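PDB 4E0A: BH1408 protein from Bacillus halodurans, which belongs to the GNAT family and probably acts as an N-acetyltransferase. Local coordinates for residues E12-L17 and P38-S43; K27-I32 and Y130-R135; L74-L79 and M83-T88; L108-I113 and L143-Q148. The protein carries 1 engineered substitution. One frame throughout, in Å; residues are numbered along the deposited sequence.

Contact 1: residues E12-L17 and P38-S43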
loop_
_atom_site.group_PDB
_atom_site.type_symbol
_atom_site.label_atom_id
_atom_site.label_comp_id
_atom_site.label_asym_id
_atom_site.label_seq_id
_atom_site.Cartn_x
_atom_site.Cartn_y
_atom_site.Cartn_z
ATOM N N GLU A 12 -21.714 -2.878 -18.593
ATOM C CA GLU A 12 -21.820 -4.333 -18.623
ATOM C C GLU A 12 -20.537 -4.995 -19.111
ATOM O O GLU A 12 -20.051 -5.950 -18.507
ATOM C CB GLU A 12 -23.037 -4.796 -19.451
ATOM C CG GLU A 12 -24.303 -4.856 -18.608
ATOM C CD GLU A 12 -25.562 -5.184 -19.396
ATOM O OE1 GLU A 12 -25.459 -5.603 -20.567
ATOM O OE2 GLU A 12 -26.663 -5.012 -18.827
ATOM N N GLU A 13 -19.982 -4.467 -20.191
ATOM C CA GLU A 13 -18.722 -4.966 -20.711
ATOM C C GLU A 13 -17.556 -4.718 -19.772
ATOM O O GLU A 13 -16.723 -5.597 -19.568
ATOM C CB GLU A 13 -18.414 -4.309 -22.039
ATOM C CG GLU A 13 -19.292 -4.798 -23.122
ATOM C CD GLU A 13 -18.481 -5.181 -24.302
ATOM O OE1 GLU A 13 -17.777 -6.214 -24.229
ATOM O OE2 GLU A 13 -18.528 -4.423 -25.281
ATOM N N VAL A 14 -17.472 -3.507 -19.231
ATOM C CA VAL A 14 -16.406 -3.215 -18.285
ATOM C C VAL A 14 -16.514 -4.113 -17.047
ATOM O O VAL A 14 -15.503 -4.616 -16.555
ATOM C CB VAL A 14 -16.396 -1.734 -17.903
ATOM C CG1 VAL A 14 -15.430 -1.477 -16.713
ATOM C CG2 VAL A 14 -16.023 -0.894 -19.130
ATOM N N ALA A 15 -17.739 -4.341 -16.569
ATOM C CA ALA A 15 -17.953 -5.216 -15.417
ATOM C C ALA A 15 -17.469 -6.648 -15.668
ATOM O O ALA A 15 -16.857 -7.279 -14.794
ATOM C CB ALA A 15 -19.430 -5.195 -14.973
ATOM N N ARG A 16 -17.741 -7.152 -16.863
ATOM C CA ARG A 16 -17.347 -8.505 -17.236
ATOM C C ARG A 16 -15.830 -8.658 -17.173
ATOM O O ARG A 16 -15.302 -9.641 -16.630
ATOM C CB ARG A 16 -17.860 -8.830 -18.645
ATOM C CG ARG A 16 -17.439 -10.205 -19.158
ATOM C CD ARG A 16 -17.987 -10.480 -20.550
ATOM N NE ARG A 16 -17.427 -9.596 -21.574
ATOM C CZ ARG A 16 -16.303 -9.847 -22.241
ATOM N NH1 ARG A 16 -15.618 -10.955 -21.986
ATOM N NH2 ARG A 16 -15.868 -8.998 -23.165
ATOM N N LEU A 17 -15.125 -7.673 -17.716
ATOM C CA LEU A 17 -13.666 -7.654 -17.634
ATOM C C LEU A 17 -13.179 -7.567 -16.193
ATOM O O LEU A 17 -12.232 -8.253 -15.820
ATOM C CB LEU A 17 -13.097 -6.480 -18.437
ATOM C CG LEU A 17 -12.795 -6.713 -19.920
ATOM C CD1 LEU A 17 -13.829 -7.564 -20.630
ATOM C CD2 LEU A 17 -12.661 -5.355 -20.603
ATOM N N PRO A 38 -22.573 -8.730 -9.046
ATOM C CA PRO A 38 -21.382 -8.478 -9.864
ATOM C C PRO A 38 -20.187 -8.203 -8.977
ATOM O O PRO A 38 -20.362 -8.201 -7.775
ATOM C CB PRO A 38 -21.755 -7.210 -10.645
ATOM C CG PRO A 38 -22.683 -6.483 -9.765
ATOM C CD PRO A 38 -23.426 -7.531 -8.930
ATOM N N THR A 39 -19.013 -7.988 -9.567
ATOM C CA THR A 39 -17.811 -7.654 -8.808
ATOM C C THR A 39 -17.559 -6.166 -8.909
ATOM O O THR A 39 -16.777 -5.616 -8.151
ATOM C CB THR A 39 -16.568 -8.384 -9.346
ATOM O OG1 THR A 39 -16.290 -7.942 -10.687
ATOM C CG2 THR A 39 -16.794 -9.900 -9.337
ATOM N N LEU A 40 -18.230 -5.522 -9.859
ATOM C CA LEU A 40 -18.130 -4.077 -10.050
ATOM C C LEU A 40 -19.501 -3.435 -9.851
ATOM O O LEU A 40 -20.474 -3.758 -10.544
ATOM C CB LEU A 40 -17.585 -3.732 -11.449
ATOM C CG LEU A 40 -17.513 -2.235 -11.797
ATOM C CD1 LEU A 40 -16.577 -1.490 -10.859
ATOM C CD2 LEU A 40 -17.091 -2.021 -13.260
ATOM N N ASN A 41 -19.578 -2.515 -8.903
ATOM C CA ASN A 41 -20.838 -1.833 -8.630
ATOM C C ASN A 41 -21.119 -0.823 -9.744
ATOM O O ASN A 41 -20.240 -0.035 -10.100
ATOM C CB ASN A 41 -20.753 -1.154 -7.251
ATOM C CG ASN A 41 -22.015 -0.403 -6.886
ATOM O OD1 ASN A 41 -22.408 0.536 -7.571
ATOM N ND2 ASN A 41 -22.642 -0.795 -5.776
ATOM N N PRO A 42 -22.333 -0.862 -10.318
ATOM C CA PRO A 42 -22.707 0.042 -11.413
ATOM C C PRO A 42 -22.695 1.527 -11.031
ATOM O O PRO A 42 -22.237 2.343 -11.830
ATOM C CB PRO A 42 -24.123 -0.421 -11.795
ATOM C CG PRO A 42 -24.616 -1.172 -10.616
ATOM C CD PRO A 42 -23.414 -1.809 -9.993
ATOM N N SER A 43 -23.196 1.877 -9.845
ATOM C CA SER A 43 -23.156 3.272 -9.405
ATOM C C SER A 43 -21.721 3.767 -9.210
ATOM O O SER A 43 -21.400 4.919 -9.516
ATOM C CB SER A 43 -23.978 3.479 -8.129
ATOM O OG SER A 43 -25.363 3.399 -8.422
#
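The apolar part of this contact is carried by Leu40, whose CD2 methyl reaches Val14 CG1 at 3.9 Å and lies 4.0 Å from Ala15 CA. Behind that tip, the two beta carbons also meet, Ala15 CB sitting 4.2 Å from Leu40 CB. The small alanine lets the loop come close, its CA 5.5 Å from Leu40 CA. Leu40 places CG trans to its backbone nitrogen (chi1 177°), which carries both methyls out from the loop and brings CD2 to the flank of helix 11-28. Phe45, from helix 42-50, packs on Val14 and Leu40.

No hydrogen bond joins the two segments. Thr39 OG1 stays 4.2 Å from Ala15 O and bonds instead to Thr19 OG1 and His18 ND1; Thr19 OG1 in turn bonds to Ala15 O, so Thr19 links the two. Leu40 O is bound by Tyr11 OH, a second tie to the same helix. At the loop's end Asn41 is the N-cap of helix 42-50: its OD1 takes a weak 2.8 Å bond from Ser43 N and another bond from N of the engineered Arg44. The chemistry implies that apolar packing probably governs how closely helix and loop approach, while neighbouring turns of helix 11-28 supply the directional bonds.

Contact 2: residues K27-I32 and Y130-R135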
loop_
_atom_site.group_PDB
_atom_site.type_symbol
_atom_site.label_atom_id
_atom_site.label_comp_id
_atom_site.label_asym_id
_atom_site.label_seq_id
_atom_site.Cartn_x
_atom_site.Cartn_y
_atom_site.Cartn_z
ATOM N N LYS A 27 -9.350 -16.663 -6.553
ATOM C CA LYS A 27 -8.713 -17.963 -6.686
ATOM C C LYS A 27 -7.423 -18.042 -5.871
ATOM O O LYS A 27 -7.188 -19.022 -5.154
ATOM C CB LYS A 27 -8.425 -18.225 -8.166
ATOM C CG LYS A 27 -8.045 -19.654 -8.521
ATOM C CD LYS A 27 -8.195 -19.872 -10.027
ATOM C CE LYS A 27 -7.670 -21.232 -10.458
ATOM N NZ LYS A 27 -6.233 -21.404 -10.105
ATOM N N GLU A 28 -6.588 -17.010 -5.973
ATOM C CA GLU A 28 -5.249 -17.046 -5.372
ATOM C C GLU A 28 -5.184 -16.511 -3.940
ATOM O O GLU A 28 -4.319 -16.915 -3.157
ATOM C CB GLU A 28 -4.259 -16.251 -6.231
ATOM C CG GLU A 28 -4.142 -16.736 -7.660
ATOM C CD GLU A 28 -3.616 -18.149 -7.755
ATOM O OE1 GLU A 28 -2.782 -18.538 -6.911
ATOM O OE2 GLU A 28 -4.047 -18.877 -8.672
ATOM N N ARG A 29 -6.070 -15.577 -3.611
ATOM C CA ARG A 29 -6.096 -14.986 -2.276
ATOM C C ARG A 29 -7.540 -14.882 -1.789
ATOM O O ARG A 29 -8.065 -13.777 -1.624
ATOM C CB ARG A 29 -5.457 -13.588 -2.286
ATOM C CG ARG A 29 -3.927 -13.553 -2.444
ATOM C CD ARG A 29 -3.212 -14.415 -1.409
ATOM N NE ARG A 29 -3.444 -13.999 -0.026
ATOM C CZ ARG A 29 -2.633 -13.208 0.676
ATOM N NH1 ARG A 29 -1.533 -12.711 0.122
ATOM N NH2 ARG A 29 -2.932 -12.890 1.933
ATOM N N GLY A 30 -8.173 -16.028 -1.571
ATOM C CA GLY A 30 -9.548 -16.070 -1.109
ATOM C C GLY A 30 -9.705 -15.567 0.315
ATOM O O GLY A 30 -10.826 -15.361 0.784
ATOM N N ASP A 31 -8.579 -15.368 1.004
ATOM C CA ASP A 31 -8.600 -14.866 2.369
ATOM C C ASP A 31 -8.840 -13.364 2.376
ATOM O O ASP A 31 -9.286 -12.795 3.379
ATOM C CB ASP A 31 -7.298 -15.235 3.110
ATOM C CG ASP A 31 -6.052 -14.735 2.405
ATOM O OD1 ASP A 31 -6.011 -14.719 1.153
ATOM O OD2 ASP A 31 -5.093 -14.354 3.112
ATOM N N ILE A 32 -8.560 -12.730 1.239
ATOM C CA ILE A 32 -8.721 -11.296 1.098
ATOM C C ILE A 32 -9.931 -11.001 0.215
ATOM O O ILE A 32 -10.756 -10.143 0.540
ATOM C CB ILE A 32 -7.428 -10.645 0.505
ATOM C CG1 ILE A 32 -6.253 -10.812 1.491
ATOM C CG2 ILE A 32 -7.638 -9.163 0.173
ATOM C CD1 ILE A 32 -4.988 -10.077 1.089
ATOM N N TYR A 130 -0.873 -7.294 -6.517
ATOM C CA TYR A 130 -0.679 -8.397 -5.576
ATOM C C TYR A 130 0.487 -9.298 -5.949
ATOM O O TYR A 130 0.749 -9.533 -7.130
ATOM C CB TYR A 130 -1.980 -9.186 -5.373
ATOM C CG TYR A 130 -2.868 -8.468 -4.400
ATOM C CD1 TYR A 130 -3.640 -7.394 -4.809
ATOM C CD2 TYR A 130 -2.865 -8.807 -3.048
ATOM C CE1 TYR A 130 -4.420 -6.704 -3.923
ATOM C CE2 TYR A 130 -3.650 -8.123 -2.147
ATOM C CZ TYR A 130 -4.427 -7.065 -2.595
ATOM O OH TYR A 130 -5.223 -6.359 -1.719
ATOM N N ASP A 131 1.184 -9.792 -4.925
ATOM C CA ASP A 131 2.451 -10.511 -5.093
ATOM C C ASP A 131 2.332 -11.744 -5.993
ATOM O O ASP A 131 3.259 -12.069 -6.729
ATOM C CB ASP A 131 3.010 -10.894 -3.706
ATOM C CG ASP A 131 4.280 -11.737 -3.777
ATOM O OD1 ASP A 131 5.316 -11.228 -4.252
ATOM O OD2 ASP A 131 4.252 -12.910 -3.325
ATOM N N PHE A 132 1.187 -12.422 -5.950
ATOM C CA PHE A 132 1.005 -13.630 -6.764
ATOM C C PHE A 132 0.913 -13.334 -8.269
ATOM O O PHE A 132 1.055 -14.243 -9.096
ATOM C CB PHE A 132 -0.268 -14.365 -6.342
ATOM C CG PHE A 132 -1.549 -13.678 -6.789
ATOM C CD1 PHE A 132 -2.199 -12.784 -5.958
ATOM C CD2 PHE A 132 -2.086 -13.927 -8.042
ATOM C CE1 PHE A 132 -3.364 -12.161 -6.365
ATOM C CE2 PHE A 132 -3.244 -13.306 -8.455
ATOM C CZ PHE A 132 -3.886 -12.429 -7.621
ATOM N N ASN A 133 0.641 -12.076 -8.606
ATOM C CA ASN A 133 0.210 -11.695 -9.951
ATOM C C ASN A 133 1.411 -11.479 -10.874
ATOM O O ASN A 133 1.761 -10.343 -11.220
ATOM C CB ASN A 133 -0.668 -10.440 -9.864
ATOM C CG ASN A 133 -1.453 -10.166 -11.129
ATOM O OD1 ASN A 133 -1.232 -10.788 -12.167
ATOM N ND2 ASN A 133 -2.376 -9.204 -11.048
ATOM N N ASP A 134 2.033 -12.583 -11.275
ATOM C CA ASP A 134 3.255 -12.530 -12.066
ATOM C C ASP A 134 3.003 -11.909 -13.430
ATOM O O ASP A 134 3.826 -11.150 -13.941
ATOM C CB ASP A 134 3.836 -13.928 -12.239
ATOM C CG ASP A 134 4.741 -14.330 -11.087
ATOM O OD1 ASP A 134 5.272 -13.434 -10.402
ATOM O OD2 ASP A 134 4.934 -15.541 -10.876
ATOM N N ARG A 135 1.848 -12.214 -14.011
ATOM C CA ARG A 135 1.523 -11.684 -15.323
ATOM C C ARG A 135 1.487 -10.151 -15.312
ATOM O O ARG A 135 2.084 -9.499 -16.178
ATOM C CB ARG A 135 0.212 -12.284 -15.844
ATOM C CG ARG A 135 -0.104 -11.891 -17.270
ATOM C CD ARG A 135 -1.554 -12.187 -17.616
ATOM N NE ARG A 135 -2.469 -11.498 -16.706
ATOM C CZ ARG A 135 -2.775 -10.206 -16.783
ATOM N NH1 ARG A 135 -2.233 -9.446 -17.731
ATOM N NH2 ARG A 135 -3.618 -9.666 -15.907
#
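Arg29 NE donates to Asp31 OD1 over 2.9 Å, and Arg29 NH2 to Asp31 OD2 over the same distance, both nearly straight. This side-on grip uses the syn lone pair of each oxygen and keeps the carboxylate at the guanidinium edge. Arg29 NH1 is paired with Glu153, so both ends of the arginine head are held while its CG rests 4.0 Å from Phe132 CD1.

The closest approach across the contact is made by Glu28. Its CB lies over the centre of the Phe132 ring, 3.7 Å from the centroid and 12° off the normal, a CH-pi contact, and its CG comes within 3.5 Å of Phe132 CD2. Phe132 sits in a type I beta turn, Tyr130 to Asn133, that leads from strand 124-130 into helix 134-142, where Asn133 is the N-cap. With chi1 at 74°, Phe132 CG is wedged between backbone nitrogen and carbonyl carbon, turning the ring back toward the end of helix 11-28; His25 meets it edge-to-face. An alanine here would remove the ring and is likely to leave the Glu28 methylenes and the His25 ring without their partner. Further along, Ile32 CD1 touches Tyr130 CE2 at 4.0 Å, and Ile32 also packs on Met83 of the second subunit.

Contact 3: residues L74-L79 and M83-T88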
loop_
_atom_site.group_PDB
_atom_site.type_symbol
_atom_site.label_atom_id
_atom_site.label_comp_id
_atom_site.label_asym_id
_atom_site.label_seq_id
_atom_site.Cartn_x
_atom_site.Cartn_y
_atom_site.Cartn_z
ATOM N N LEU A 74 -6.686 11.219 -10.209
ATOM C CA LEU A 74 -5.696 12.255 -9.940
ATOM C C LEU A 74 -5.625 12.439 -8.423
ATOM O O LEU A 74 -6.618 12.808 -7.787
ATOM C CB LEU A 74 -6.112 13.568 -10.613
ATOM C CG LEU A 74 -5.001 14.586 -10.829
ATOM C CD1 LEU A 74 -3.911 13.975 -11.709
ATOM C CD2 LEU A 74 -5.567 15.856 -11.457
ATOM N N VAL A 75 -4.458 12.170 -7.840
ATOM C CA VAL A 75 -4.301 12.171 -6.387
ATOM C C VAL A 75 -3.302 13.247 -5.984
ATOM O O VAL A 75 -2.226 13.340 -6.561
ATOM C CB VAL A 75 -3.818 10.784 -5.868
ATOM C CG1 VAL A 75 -3.560 10.818 -4.367
ATOM C CG2 VAL A 75 -4.828 9.684 -6.240
ATOM N N GLN A 76 -3.665 14.080 -5.011
ATOM C CA GLN A 76 -2.761 15.138 -4.559
ATOM C C GLN A 76 -2.641 15.073 -3.052
ATOM O O GLN A 76 -3.650 15.059 -2.349
ATOM C CB GLN A 76 -3.250 16.520 -4.998
ATOM C CG GLN A 76 -2.318 17.662 -4.582
ATOM C CD GLN A 76 -1.607 18.306 -5.761
ATOM O OE1 GLN A 76 -0.395 18.510 -5.733
ATOM N NE2 GLN A 76 -2.364 18.636 -6.802
ATOM N N THR A 77 -1.416 14.990 -2.553
ATOM C CA THR A 77 -1.218 14.941 -1.103
ATOM C C THR A 77 -0.582 16.250 -0.661
ATOM O O THR A 77 0.233 16.820 -1.390
ATOM C CB THR A 77 -0.341 13.743 -0.669
ATOM O OG1 THR A 77 0.897 13.774 -1.385
ATOM C CG2 THR A 77 -1.044 12.442 -0.957
ATOM N N PRO A 78 -0.960 16.741 0.528
ATOM C CA PRO A 78 -0.552 18.093 0.906
ATOM C C PRO A 78 0.884 18.117 1.408
ATOM O O PRO A 78 1.426 17.094 1.806
ATOM C CB PRO A 78 -1.496 18.418 2.072
ATOM C CG PRO A 78 -1.683 17.077 2.745
ATOM C CD PRO A 78 -1.724 16.071 1.600
ATOM N N LEU A 79 1.479 19.294 1.400
ATOM C CA LEU A 79 2.773 19.487 2.024
ATOM C C LEU A 79 2.631 19.188 3.516
ATOM O O LEU A 79 1.694 19.662 4.167
ATOM C CB LEU A 79 3.258 20.919 1.797
ATOM C CG LEU A 79 4.607 21.274 2.420
ATOM C CD1 LEU A 79 5.735 20.404 1.857
ATOM C CD2 LEU A 79 4.900 22.751 2.238
HETATM N N MSE A 83 6.781 15.085 4.785
HETATM C CA MSE A 83 6.493 14.457 3.497
HETATM C C MSE A 83 6.358 15.511 2.418
HETATM O O MSE A 83 5.700 16.532 2.633
HETATM C CB MSE A 83 5.209 13.632 3.580
HETATM C CG MSE A 83 5.227 12.562 4.639
HETATM SE SE MSE A 83 6.498 11.156 4.229
HETATM C CE MSE A 83 5.421 10.052 3.038
ATOM N N GLN A 84 6.988 15.279 1.267
ATOM C CA GLN A 84 6.857 16.209 0.151
ATOM C C GLN A 84 5.413 16.204 -0.323
ATOM O O GLN A 84 4.730 15.178 -0.226
ATOM C CB GLN A 84 7.784 15.832 -1.010
ATOM C CG GLN A 84 9.253 15.657 -0.632
ATOM C CD GLN A 84 9.974 16.969 -0.337
ATOM O OE1 GLN A 84 9.363 18.031 -0.254
ATOM N NE2 GLN A 84 11.292 16.890 -0.176
ATOM N N GLN A 85 4.951 17.362 -0.783
ATOM C CA GLN A 85 3.680 17.470 -1.483
ATOM C C GLN A 85 3.767 16.612 -2.746
ATOM O O GLN A 85 4.777 16.634 -3.459
ATOM C CB GLN A 85 3.430 18.926 -1.857
ATOM C CG GLN A 85 2.169 19.164 -2.682
ATOM C CD GLN A 85 1.895 20.639 -2.894
ATOM O OE1 GLN A 85 2.316 21.477 -2.098
ATOM N NE2 GLN A 85 1.189 20.966 -3.974
ATOM N N ARG A 86 2.714 15.869 -3.048
ATOM C CA ARG A 86 2.810 14.935 -4.153
ATOM C C ARG A 86 1.561 14.892 -5.030
ATOM O O ARG A 86 0.437 14.833 -4.536
ATOM C CB ARG A 86 3.123 13.547 -3.603
ATOM C CG ARG A 86 3.754 12.629 -4.588
ATOM C CD ARG A 86 4.540 11.569 -3.865
ATOM N NE ARG A 86 4.720 10.401 -4.714
ATOM C CZ ARG A 86 5.649 10.316 -5.649
ATOM N NH1 ARG A 86 6.482 11.331 -5.836
ATOM N NH2 ARG A 86 5.744 9.219 -6.389
ATOM N N LYS A 87 1.784 14.897 -6.336
ATOM C CA LYS A 87 0.702 14.776 -7.309
ATOM C C LYS A 87 0.965 13.544 -8.171
ATOM O O LYS A 87 2.021 13.418 -8.795
ATOM C CB LYS A 87 0.631 16.047 -8.170
ATOM C CG LYS A 87 -0.596 16.131 -9.076
ATOM C CD LYS A 87 -0.628 17.446 -9.862
ATOM C CE LYS A 87 -1.953 17.585 -10.615
ATOM N NZ LYS A 87 -2.010 18.841 -11.414
ATOM N N THR A 88 0.021 12.610 -8.187
ATOM C CA THR A 88 0.205 11.406 -8.986
ATOM C C THR A 88 -1.045 11.034 -9.761
ATOM O O THR A 88 -2.145 11.544 -9.497
ATOM C CB THR A 88 0.565 10.169 -8.109
ATOM O OG1 THR A 88 -0.414 10.003 -7.075
ATOM C CG2 THR A 88 1.959 10.312 -7.485
HETATM O O HOH W 1 -0.038 11.720 -4.735
HETATM O O HOH W 2 0.310 21.499 0.198
#
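Met83, a selenomethionine, enters with its carbonyl oxygen 3.9 Å from Leu79 CD1, while its side chain leads off to Phe33 of the second subunit. Gln84 also reaches that subunit, its NE2 bonding to Gly30 O there. Gln85 is the first to reach well across: with CG trans to its backbone nitrogen (chi1 176°) and the chain extended beyond, its NE2 makes a weak 3.4 Å bond to Gln76 OE1, the two amide planes 74° apart. At the other end of the same amide, Gln85 OE1 accepts from a water that itself accepts from Leu79 N.

At Arg86 the antiparallel pairing sets in. Thr77 N gives a 2.7 Å bond to Arg86 O, and Arg86 N returns one of 3.1 Å to Thr77 O, a hydrogen-bonded pair whose side chains run side by side; the guanidinium travels on to Glu126. Lys87 forms the non-hydrogen-bonded pair with Gln76, whose bent chain brings its amide across the lysine methylenes, NE2 being 3.7 Å from Lys87 CD. The lysine NZ ends on His120 O. Thr88 completes the second hydrogen-bonded pair: Val75 N to Thr88 O and Thr88 N to Val75 O are both 2.9 Å, and a second water donates to Val75 O and is hydrogen-bonded to Thr88 OG1.

This is the distal end of the beta hairpin made by strands 65-77 and 86-96. Strand 124-130 flanks it beyond 86-96, its Ala124 and Glu126 meeting Arg86 and Thr88, while the turn end leans on the second subunit.

Contact 4: residues L108-I113 and L143-Q148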
loop_
_atom_site.group_PDB
_atom_site.type_symbol
_atom_site.label_atom_id
_atom_site.label_comp_id
_atom_site.label_asym_id
_atom_site.label_seq_id
_atom_site.Cartn_x
_atom_site.Cartn_y
_atom_site.Cartn_z
ATOM N N LEU A 108 -1.111 0.076 -25.193
ATOM C CA LEU A 108 -1.784 1.242 -25.745
ATOM C C LEU A 108 -2.565 1.991 -24.656
ATOM O O LEU A 108 -2.538 3.226 -24.600
ATOM C CB LEU A 108 -2.711 0.846 -26.896
ATOM C CG LEU A 108 -2.029 0.495 -28.223
ATOM C CD1 LEU A 108 -3.039 -0.039 -29.209
ATOM C CD2 LEU A 108 -1.331 1.710 -28.807
ATOM N N ILE A 109 -3.264 1.256 -23.804
ATOM C CA ILE A 109 -3.997 1.890 -22.691
ATOM C C ILE A 109 -3.034 2.612 -21.748
ATOM O O ILE A 109 -3.271 3.756 -21.346
ATOM C CB ILE A 109 -4.824 0.880 -21.888
ATOM C CG1 ILE A 109 -6.037 0.417 -22.707
ATOM C CG2 ILE A 109 -5.292 1.500 -20.556
ATOM C CD1 ILE A 109 -7.082 1.475 -22.824
ATOM N N PHE A 110 -1.932 1.950 -21.416
ATOM C CA PHE A 110 -0.939 2.544 -20.519
ATOM C C PHE A 110 -0.321 3.816 -21.105
ATOM O O PHE A 110 -0.094 4.787 -20.396
ATOM C CB PHE A 110 0.172 1.544 -20.199
ATOM C CG PHE A 110 0.999 1.923 -18.998
ATOM C CD1 PHE A 110 0.533 1.665 -17.707
ATOM C CD2 PHE A 110 2.237 2.529 -19.155
ATOM C CE1 PHE A 110 1.284 1.995 -16.587
ATOM C CE2 PHE A 110 3.004 2.866 -18.041
ATOM C CZ PHE A 110 2.534 2.596 -16.751
ATOM N N GLU A 111 -0.042 3.803 -22.403
ATOM C CA GLU A 111 0.442 5.001 -23.070
ATOM C C GLU A 111 -0.541 6.165 -22.938
ATOM O O GLU A 111 -0.131 7.304 -22.722
ATOM C CB GLU A 111 0.772 4.698 -24.532
ATOM C CG GLU A 111 2.098 3.972 -24.660
ATOM C CD GLU A 111 2.267 3.266 -25.984
ATOM O OE1 GLU A 111 1.275 3.153 -26.733
ATOM O OE2 GLU A 111 3.398 2.817 -26.267
ATOM N N ALA A 112 -1.833 5.870 -23.046
ATOM C CA ALA A 112 -2.862 6.884 -22.845
ATOM C C ALA A 112 -2.792 7.451 -21.427
ATOM O O ALA A 112 -2.949 8.653 -21.213
ATOM C CB ALA A 112 -4.241 6.291 -23.107
ATOM N N ILE A 113 -2.540 6.582 -20.456
ATOM C CA ILE A 113 -2.447 7.020 -19.064
ATOM C C ILE A 113 -1.232 7.927 -18.864
ATOM O O ILE A 113 -1.328 8.946 -18.187
ATOM C CB ILE A 113 -2.445 5.829 -18.096
ATOM C CG1 ILE A 113 -3.768 5.051 -18.233
ATOM C CG2 ILE A 113 -2.255 6.280 -16.650
ATOM C CD1 ILE A 113 -3.810 3.771 -17.447
ATOM N N LEU A 143 7.030 -1.967 -18.924
ATOM C CA LEU A 143 6.703 -0.583 -19.258
ATOM C C LEU A 143 7.514 0.431 -18.457
ATOM O O LEU A 143 7.235 1.623 -18.512
ATOM C CB LEU A 143 5.212 -0.324 -19.062
ATOM C CG LEU A 143 4.318 -1.156 -19.983
ATOM C CD1 LEU A 143 2.884 -1.136 -19.469
ATOM C CD2 LEU A 143 4.398 -0.647 -21.411
ATOM N N GLY A 144 8.507 -0.041 -17.707
ATOM C CA GLY A 144 9.380 0.850 -16.957
ATOM C C GLY A 144 9.012 1.029 -15.488
ATOM O O GLY A 144 9.679 1.769 -14.759
HETATM N N MSE A 145 7.961 0.355 -15.028
HETATM C CA MSE A 145 7.559 0.523 -13.631
HETATM C C MSE A 145 8.521 -0.142 -12.650
HETATM O O MSE A 145 9.138 -1.164 -12.956
HETATM C CB MSE A 145 6.117 0.059 -13.399
HETATM C CG MSE A 145 5.105 0.801 -14.263
HETATM SE SE MSE A 145 3.328 0.826 -13.483
HETATM C CE MSE A 145 3.494 2.376 -12.280
ATOM N N ARG A 146 8.658 0.452 -11.469
ATOM C CA ARG A 146 9.523 -0.115 -10.437
ATOM C C ARG A 146 8.798 -0.155 -9.091
ATOM O O ARG A 146 7.835 0.587 -8.876
ATOM C CB ARG A 146 10.831 0.690 -10.337
ATOM C CG ARG A 146 10.652 2.105 -9.828
ATOM C CD ARG A 146 11.675 3.073 -10.424
ATOM N NE ARG A 146 11.434 3.314 -11.846
ATOM C CZ ARG A 146 11.911 4.357 -12.520
ATOM N NH1 ARG A 146 12.653 5.269 -11.902
ATOM N NH2 ARG A 146 11.642 4.494 -13.813
ATOM N N CYS A 147 9.254 -1.029 -8.195
ATOM C CA CYS A 147 8.631 -1.153 -6.879
ATOM C C CYS A 147 9.023 0.011 -5.993
ATOM O O CYS A 147 10.215 0.309 -5.818
ATOM C CB CYS A 147 8.996 -2.482 -6.200
ATOM S SG CYS A 147 8.260 -2.688 -4.543
ATOM N N GLN A 148 8.015 0.682 -5.451
ATOM C CA GLN A 148 8.242 1.784 -4.534
ATOM C C GLN A 148 8.324 1.253 -3.107
ATOM O O GLN A 148 9.269 1.549 -2.362
ATOM C CB GLN A 148 7.099 2.776 -4.638
ATOM C CG GLN A 148 7.281 4.014 -3.787
ATOM C CD GLN A 148 6.016 4.839 -3.742
ATOM O OE1 GLN A 148 5.191 4.689 -2.836
ATOM N NE2 GLN A 148 5.840 5.698 -4.732
#
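A Met-aromatic contact and a leucine methyl, both on the ring of Phe110, join helix 105-119 to the connection between helix 134-142 and strand 146-155. In GNAT proteins the helix equivalent to 105-119 typically follows the loop that binds the acetyl-CoA pyrophosphate; the contact packs the 143-145 connection against the side of that helix.

Leu143 CD1 approaches over one face of the Phe110 ring, 3.9 Å from its centroid and displaced toward the CG end, where the gap to Phe110 CG narrows to 3.6 Å. Leu143 CB stands over the same face, toward the rim, 4.0 Å from Phe110 CE2. Met145, a selenomethionine, comes in at the far end: its SE is 3.8 Å from Phe110 CZ and 4.9 Å from the centroid, obliquely placed. Phe110 reaches both because CG is trans to its backbone nitrogen (chi1 -163°), swinging the ring off the helix. Between the two partners, Gly144 takes the positive phi of a Schellman motif that closes helix 134-142.

Tyr140 packs on Phe110 and Met145, and Leu154 of the second subunit also lies against Phe110. An alanine in place of Phe110 would probably open a gap beneath Leu143 CD1 and leave the Met145 selenium without its aromatic neighbour. Across the two segments no hydrogen bond forms, which implies that between them the fit rests on shape and dispersion, not on directional bonds.

From the N terminus, helix 11-28 enters two contacts. Contact 1 closes a short loop at its first turns, bringing back the chain just before helix 42-50. Contact 2 begins at the helix's other end, inside that loop, and closes only after strand 124-130, so the two cross. Contact 3, the tip of the hairpin of strands 65-77 and 86-96, is nested within contact 2. Contact 4 opens on helix 105-119, still inside contact 2, but closes beyond it at the start of strand 146-155, crossing it in turn. Contacts 3 and 4 touch where Arg86 NH2 packs 3.9 Å from Gln148 NE2. Contacts 2, 3 and 4 all border the second subunit.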